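Local structure of segregation and condensation protein A (Pyrococcus furiosus, 5XNS) at residues B[13-17]-B[66-70]. The protein is the kleisin subunit that probably links the two SMC subunits of the condensin complex in chromosome segregation, here represented by its C-terminal winged-helix domain. Sequence-based numbering, arbitrary orientation.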
loop_
_atom_site.group_PDB
_atom_site.type_symbol
_atom_site.label_atom_id
_atom_site.label_comp_id
_atom_site.label_asym_id
_atom_site.label_seq_id
_atom_site.Cartn_x
_atom_site.Cartn_y
_atom_site.Cartn_z
ATOM N N VAL B 13 8.534 -36.510 -9.520
ATOM C CA VAL B 13 7.120 -36.679 -9.176
ATOM C C VAL B 13 6.505 -37.835 -9.963
ATOM O O VAL B 13 5.813 -38.694 -9.404
ATOM C CB VAL B 13 6.352 -35.367 -9.416
ATOM C CG1 VAL B 13 4.835 -35.618 -9.353
ATOM C CG2 VAL B 13 6.761 -34.320 -8.367
ATOM N N LYS B 14 6.759 -37.868 -11.272
ATOM C CA LYS B 14 6.211 -38.910 -12.137
ATOM C C LYS B 14 6.741 -40.295 -11.756
ATOM O O LYS B 14 5.967 -41.256 -11.639
ATOM C CB LYS B 14 6.540 -38.568 -13.593
ATOM C CG LYS B 14 6.011 -39.541 -14.648
ATOM C CD LYS B 14 6.403 -39.069 -16.049
ATOM C CE LYS B 14 6.052 -40.093 -17.125
ATOM N NZ LYS B 14 6.554 -39.689 -18.472
ATOM N N LYS B 15 8.055 -40.413 -11.534
ATOM C CA LYS B 15 8.631 -41.707 -11.178
ATOM C C LYS B 15 8.051 -42.224 -9.866
ATOM O O LYS B 15 7.680 -43.400 -9.754
ATOM C CB LYS B 15 10.156 -41.604 -11.088
ATOM C CG LYS B 15 10.854 -42.958 -11.030
ATOM C CD LYS B 15 10.666 -43.738 -12.343
ATOM C CE LYS B 15 11.128 -45.195 -12.220
ATOM N NZ LYS B 15 12.469 -45.310 -11.575
ATOM N N ILE B 16 7.956 -41.354 -8.858
ATOM C CA ILE B 16 7.415 -41.786 -7.573
ATOM C C ILE B 16 5.952 -42.178 -7.722
ATOM O O ILE B 16 5.489 -43.154 -7.114
ATOM C CB ILE B 16 7.595 -40.692 -6.508
ATOM C CG1 ILE B 16 9.075 -40.476 -6.201
ATOM C CG2 ILE B 16 6.824 -41.053 -5.229
ATOM C CD1 ILE B 16 9.317 -39.310 -5.267
ATOM N N TYR B 17 5.200 -41.424 -8.529
ATOM C CA TYR B 17 3.783 -41.731 -8.694
ATOM C C TYR B 17 3.583 -43.058 -9.421
ATOM O O TYR B 17 2.679 -43.827 -9.075
ATOM C CB TYR B 17 3.069 -40.605 -9.440
ATOM C CG TYR B 17 1.561 -40.753 -9.390
ATOM C CD1 TYR B 17 0.860 -40.542 -8.203
ATOM C CD2 TYR B 17 0.840 -41.128 -10.519
ATOM C CE1 TYR B 17 -0.528 -40.687 -8.150
ATOM C CE2 TYR B 17 -0.545 -41.276 -10.475
ATOM C CZ TYR B 17 -1.222 -41.057 -9.294
ATOM O OH TYR B 17 -2.595 -41.200 -9.258
ATOM N N LEU B 66 -0.780 -32.058 -1.301
ATOM C CA LEU B 66 -0.444 -33.263 -2.050
ATOM C C LEU B 66 -0.275 -32.932 -3.526
ATOM O O LEU B 66 -0.823 -31.952 -4.031
ATOM C CB LEU B 66 -1.518 -34.343 -1.913
ATOM C CG LEU B 66 -1.971 -34.652 -0.497
ATOM C CD1 LEU B 66 -3.282 -35.398 -0.570
ATOM C CD2 LEU B 66 -0.907 -35.470 0.237
ATOM N N VAL B 67 0.466 -33.787 -4.225
ATOM C CA VAL B 67 0.816 -33.573 -5.622
ATOM C C VAL B 67 0.480 -34.823 -6.422
ATOM O O VAL B 67 0.843 -35.939 -6.025
ATOM C CB VAL B 67 2.310 -33.238 -5.789
ATOM C CG1 VAL B 67 2.618 -32.906 -7.254
ATOM C CG2 VAL B 67 2.706 -32.092 -4.852
ATOM N N VAL B 68 -0.173 -34.633 -7.562
ATOM C CA VAL B 68 -0.429 -35.732 -8.481
ATOM C C VAL B 68 0.009 -35.291 -9.870
ATOM O O VAL B 68 -0.357 -34.192 -10.306
ATOM C CB VAL B 68 -1.909 -36.142 -8.461
ATOM C CG1 VAL B 68 -2.177 -37.216 -9.506
ATOM C CG2 VAL B 68 -2.288 -36.632 -7.080
ATOM N N PRO B 69 0.801 -36.088 -10.589
ATOM C CA PRO B 69 1.159 -35.713 -11.963
ATOM C C PRO B 69 -0.020 -35.909 -12.907
ATOM O O PRO B 69 -0.933 -36.695 -12.641
ATOM C CB PRO B 69 2.324 -36.650 -12.303
ATOM C CG PRO B 69 2.118 -37.843 -11.412
ATOM C CD PRO B 69 1.497 -37.308 -10.138
ATOM N N MET B 70 -0.017 -35.135 -13.990
ATOM C CA MET B 70 -1.063 -35.208 -15.015
ATOM C C MET B 70 -0.484 -35.706 -16.328
ATOM O O MET B 70 0.740 -35.695 -16.520
ATOM C CB MET B 70 -1.728 -33.846 -15.252
ATOM C CG MET B 70 -1.897 -33.014 -14.003
ATOM S SD MET B 70 -3.455 -33.337 -13.162
ATOM C CE MET B 70 -4.499 -32.103 -13.942
#
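Pro69 lies over one face of the Tyr17 ring. CD of Pro69 is 3.9 Å from the centroid of the Tyr17 ring and 26° off its normal, a CH-pi contact. The overlap is offset toward the CG side of the ring. The neighbouring CG of Pro69 presses on CB of Tyr17 at 3.5 Å. Farther out, the phenol end of Tyr17 meets Val68: CG1 of Val68 lies 4.0 Å from CZ, approaching the ring obliquely. The hydroxyl oxygen passes the same methyl. One turn back on the helix, CG1 of Val13 reaches CD of Pro69 at 3.8 Å. CG1 of Val13 also meets CG1 of Val67 at 4.1 Å. Pro69 is thus packed against both Val13 and Tyr17. Replacing Tyr17 with an alanine would probably leave Pro69 without its aromatic partner and open a gap beside Val68.

No hydrogen bond joins the two segments; the contact is apolar. Here helix 3-20 crosses the last strand of the small antiparallel sheet; the axes of 13-17 and 66-69 are perpendicular (90°) and 8.1 Å apart at closest approach. This is consistent with the winged-helix fold of kleisin C-terminal domains, in which strand 65-69 returns from the wing.

CG of Tyr17 stands anti to the backbone N (chi1 -169°), which carries the ring out toward the strand. The helical bond from Tyr17 N to Val13 O, 2.9 Å long, keeps the two residues one turn apart, on the same side of the helix. Strand 65-69 is held between strands 24-25 and 54-58. Backbone hydrogen bonds join Val67 to Ile24 and Val68 to Glu55. Leu29 touches both Val13 and Val67.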